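PDB 2B8N: glycerate kinase, putative from Thermotoga maritima, which catalyses the magnesium- and ATP-dependent phosphorylation of D-glycerate to 2-phosphoglycerate, a step in serine degradation through 3-hydroxypyruvate. Local coordinates for residues A381-L384 with K385-E389; Y392-K396 with N397-Y401. All coordinates share one frame; numbering follows the deposited sequence.

Contact 1 (A381-L384 with K385-E389)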
# COMPACT_ATOMS: atom_id res chain seq x y z
N ALA A 381 10.60 0.75 -28.58
CA ALA A 381 11.97 1.27 -28.66
C ALA A 381 12.32 1.82 -30.05
O ALA A 381 12.97 2.85 -30.16
CB ALA A 381 12.97 0.21 -28.23
N LYS A 382 11.89 1.13 -31.10
CA LYS A 382 12.14 1.62 -32.45
C LYS A 382 11.25 2.83 -32.83
O LYS A 382 11.65 3.65 -33.69
CB LYS A 382 12.13 0.49 -33.50
CG LYS A 382 11.00 -0.51 -33.43
CD LYS A 382 11.13 -1.58 -34.55
CE LYS A 382 12.04 -2.77 -34.17
NZ LYS A 382 13.45 -2.57 -34.56
N THR A 383 10.09 2.98 -32.20
CA THR A 383 9.29 4.19 -32.38
C THR A 383 10.11 5.38 -31.89
O THR A 383 10.18 6.42 -32.56
CB THR A 383 7.93 4.17 -31.63
OG1 THR A 383 7.13 3.04 -32.02
CG2 THR A 383 7.16 5.45 -31.94
N LEU A 384 10.75 5.22 -30.73
CA LEU A 384 11.64 6.23 -30.17
C LEU A 384 12.89 6.50 -31.01
O LEU A 384 13.24 7.66 -31.28
CB LEU A 384 12.04 5.84 -28.75
CG LEU A 384 10.96 6.03 -27.70
CD1 LEU A 384 11.40 5.40 -26.38
CD2 LEU A 384 10.62 7.50 -27.50
N LYS A 385 13.56 5.43 -31.44
CA LYS A 385 14.72 5.58 -32.33
C LYS A 385 14.34 6.29 -33.64
O LYS A 385 15.05 7.20 -34.07
CB LYS A 385 15.39 4.23 -32.61
CG LYS A 385 16.03 3.60 -31.36
CD LYS A 385 16.49 2.16 -31.58
CE LYS A 385 17.17 1.57 -30.33
NZ LYS A 385 17.74 0.17 -30.49
N ALA A 386 13.21 5.91 -34.23
CA ALA A 386 12.73 6.55 -35.47
C ALA A 386 12.42 8.03 -35.28
O ALA A 386 12.40 8.78 -36.25
CB ALA A 386 11.53 5.84 -36.02
N MSE A 387 12.16 8.46 -34.05
CA MSE A 387 12.02 9.89 -33.77
C MSE A 387 13.35 10.60 -33.43
O MSE A 387 13.38 11.81 -33.18
CB MSE A 387 11.04 10.09 -32.64
CG MSE A 387 9.64 9.66 -32.98
SE MSE A 387 8.62 9.61 -31.33
CE MSE A 387 9.02 11.48 -30.63
N GLY A 388 14.45 9.84 -33.46
CA GLY A 388 15.76 10.38 -33.14
C GLY A 388 16.07 10.33 -31.65
O GLY A 388 17.04 10.93 -31.21
N GLU A 389 15.26 9.61 -30.87
CA GLU A 389 15.48 9.56 -29.43
C GLU A 389 16.24 8.28 -29.07
O GLU A 389 16.15 7.29 -29.79
CB GLU A 389 14.14 9.60 -28.68
CG GLU A 389 13.28 10.82 -28.93
CD GLU A 389 13.78 12.08 -28.22
OE1 GLU A 389 14.91 12.10 -27.70
OE2 GLU A 389 13.02 13.06 -28.18
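The carbonyl of Ala-381 takes the N-H of Lys-385, which comes in only 17° off its plane. Ala-386 N reaches Lys-382 O, and Glu-389 N reaches Leu-384 O, each from further out of the plane. Carbon atoms lie beside these oxygens too: CB of Ala-386 is 3.2 Å from Lys-382 O. The stretch is the last turn of helix 380-386, closed by a Schellman motif. Two bonds define it: Glu-389 N donates a hydrogen bond to Leu-384 O at 2.8 Å, and Gly-388 N donates one to Lys-385 O at 2.8 Å. Gly-388 has positive phi (87°), where a CB would press on the carbonyl oxygen before it. Met-387 N lies between Thr-383 O and Leu-384 O and makes a weak bond to each.

Side chains of the second half pack against carbonyl oxygens of the first. CG of Lys-385 passes 3.4 Å from Ala-381 O. Its first torsion sets CG beside the backbone N, and the extended chain beyond carries NZ away to Glu-350. NZ of Lys-382 lies 6.5 Å from NZ of Lys-385. The two ammonium groups share the carboxylate of Glu-350 by salt bridges, one to each oxygen. Leu-384 is buried and turns its side chain to Lys-406 and Ser-407. Its CD2 comes within 4.3 Å of CB of Glu-389. The Glu-389 chain bends at chi2 (-75°), and its carboxylate leaves the turn: OE1 bonds to Tyr-394 OH, while OE2 has a long, weak ion pair with Lys-406. Met-387, built as selenomethionine, also touches Lys-406; its CG lies 3.3 Å from Thr-383 O.

Contact 2 (Y392-K396 with N397-Y401)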
# COMPACT_ATOMS: atom_id res chain seq x y z
N TYR A 392 18.06 4.38 -23.87
CA TYR A 392 19.01 4.24 -22.74
C TYR A 392 19.27 5.56 -22.04
O TYR A 392 19.45 5.61 -20.83
CB TYR A 392 20.37 3.70 -23.17
CG TYR A 392 20.33 2.30 -23.69
CD1 TYR A 392 20.44 1.20 -22.83
CD2 TYR A 392 20.17 2.06 -25.06
CE1 TYR A 392 20.39 -0.11 -23.32
CE2 TYR A 392 20.12 0.76 -25.57
CZ TYR A 392 20.24 -0.32 -24.69
OH TYR A 392 20.18 -1.60 -25.21
N GLN A 393 19.30 6.64 -22.81
CA GLN A 393 19.55 7.96 -22.24
C GLN A 393 18.39 8.42 -21.33
O GLN A 393 18.62 9.08 -20.31
CB GLN A 393 19.86 8.96 -23.36
CG GLN A 393 20.92 9.99 -22.99
CD GLN A 393 22.26 9.36 -22.61
OE1 GLN A 393 22.78 9.59 -21.52
NE2 GLN A 393 22.80 8.53 -23.51
N TYR A 394 17.14 8.08 -21.69
CA TYR A 394 15.98 8.42 -20.84
C TYR A 394 16.02 7.64 -19.54
O TYR A 394 15.71 8.16 -18.48
CB TYR A 394 14.66 8.17 -21.57
CG TYR A 394 14.39 9.26 -22.56
CD1 TYR A 394 13.94 10.50 -22.14
CD2 TYR A 394 14.65 9.08 -23.90
CE1 TYR A 394 13.73 11.52 -23.03
CE2 TYR A 394 14.44 10.09 -24.79
CZ TYR A 394 13.98 11.31 -24.36
OH TYR A 394 13.77 12.32 -25.27
N LEU A 395 16.44 6.39 -19.65
CA LEU A 395 16.56 5.53 -18.50
C LEU A 395 17.75 6.00 -17.63
O LEU A 395 17.60 6.20 -16.43
CB LEU A 395 16.69 4.08 -18.96
CG LEU A 395 16.35 2.90 -18.03
CD1 LEU A 395 15.00 2.98 -17.29
CD2 LEU A 395 16.42 1.64 -18.87
N LYS A 396 18.90 6.23 -18.24
CA LYS A 396 20.07 6.69 -17.46
C LYS A 396 19.73 7.95 -16.66
O LYS A 396 20.22 8.14 -15.56
CB LYS A 396 21.28 6.97 -18.37
CG LYS A 396 22.53 7.57 -17.62
CD LYS A 396 23.72 7.90 -18.53
CE LYS A 396 24.35 6.65 -19.11
NZ LYS A 396 25.65 6.96 -19.76
N ASN A 397 18.88 8.79 -17.22
CA ASN A 397 18.56 10.07 -16.60
C ASN A 397 17.31 10.02 -15.71
O ASN A 397 16.87 11.07 -15.22
CB ASN A 397 18.42 11.11 -17.71
CG ASN A 397 18.65 12.51 -17.24
OD1 ASN A 397 19.68 12.82 -16.64
ND2 ASN A 397 17.69 13.39 -17.52
N ASN A 398 16.75 8.83 -15.51
CA ASN A 398 15.53 8.65 -14.71
C ASN A 398 14.34 9.50 -15.24
O ASN A 398 13.59 10.14 -14.49
CB ASN A 398 15.80 8.91 -13.21
CG ASN A 398 16.77 7.90 -12.60
OD1 ASN A 398 17.87 8.25 -12.18
ND2 ASN A 398 16.35 6.65 -12.54
N ASP A 399 14.20 9.48 -16.56
CA ASP A 399 13.18 10.25 -17.29
C ASP A 399 12.29 9.29 -18.09
O ASP A 399 11.98 9.53 -19.25
CB ASP A 399 13.90 11.24 -18.22
CG ASP A 399 13.03 12.41 -18.65
OD1 ASP A 399 12.15 12.86 -17.88
OD2 ASP A 399 13.25 12.89 -19.78
N SER A 400 11.90 8.19 -17.46
CA SER A 400 11.01 7.19 -18.07
C SER A 400 9.66 7.78 -18.54
O SER A 400 9.22 7.50 -19.64
CB SER A 400 10.79 6.02 -17.07
OG SER A 400 10.79 6.46 -15.69
N TYR A 401 9.03 8.63 -17.74
CA TYR A 401 7.74 9.24 -18.11
C TYR A 401 7.75 9.77 -19.53
O TYR A 401 6.87 9.43 -20.33
CB TYR A 401 7.35 10.38 -17.16
CG TYR A 401 6.01 11.01 -17.44
CD1 TYR A 401 5.87 12.01 -18.39
CD2 TYR A 401 4.88 10.64 -16.72
CE1 TYR A 401 4.63 12.62 -18.64
CE2 TYR A 401 3.64 11.24 -16.97
CZ TYR A 401 3.52 12.23 -17.93
OH TYR A 401 2.31 12.82 -18.17
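Tyr-394 and Asp-399 lie side by side and point the same way. Carboxylate oxygen OD2 of Asp-399 sits at the edge of the Tyr-394 ring, in its plane, 3.4 Å from CD1. The ring and carboxylate planes are 29° apart. Both oxygens of this carboxylate are satisfied elsewhere: OD1 takes the backbone N-H of Ile-334, and OD2 takes ND2 of Asn-402. Asp-399 stands at the N-cap position of helix 400-406, but its side chain makes no capping bond. The hydroxyl of Tyr-394 has Glu-389 as its partner, and the ring also rests on Ala-403 and Lys-406. A leucine in place of Tyr-394 would probably leave Glu-389 without its hydroxyl mate and the OD2 side of Asp-399 without a ring edge beside it.

Helix 391-396 ends in a Schellman motif. Asp-399 N bonds to Tyr-394 O at 2.8 Å, nearly in line with the carbonyl. Asn-398 N bonds to Leu-395 O at 2.9 Å, with the donor well above the carbonyl plane. Leu-395 O also receives a weak bond from NH2 of Arg-293. One step earlier, Asn-397 N is held by Gln-393 O at 3.1 Å. Asn-398 is the residue with positive phi (56°), in the left-handed helical region. Its side chain is buried and well supplied: OD1 accepts from the backbone N of Lys-330 and of Gly-331, and ND2 donates to OE2 of Glu-340. CG of Asn-398 stands beside its own backbone N (chi1 -65°), and ND2 stays 4.1 Å from Leu-395 O.

Overall arrangement
Both contacts lie in the MOFRL region of the chain, on the same side of the chain's centre, and follow strand 373-377. Contact 1 comes first and closes the end of helix 380-386. The chain then enters helix 391-396, and contact 2 closes its end before helix 400-406 begins. The two are in series, neither nested nor crossed, with centres about 14 Å apart. They touch through the Glu-389 and Tyr-394 side chains. Helix 400-406 meets side chains of both. Contact 1 is tied to Glu-350, and contact 2 to loop 327-334 and helix 337-348.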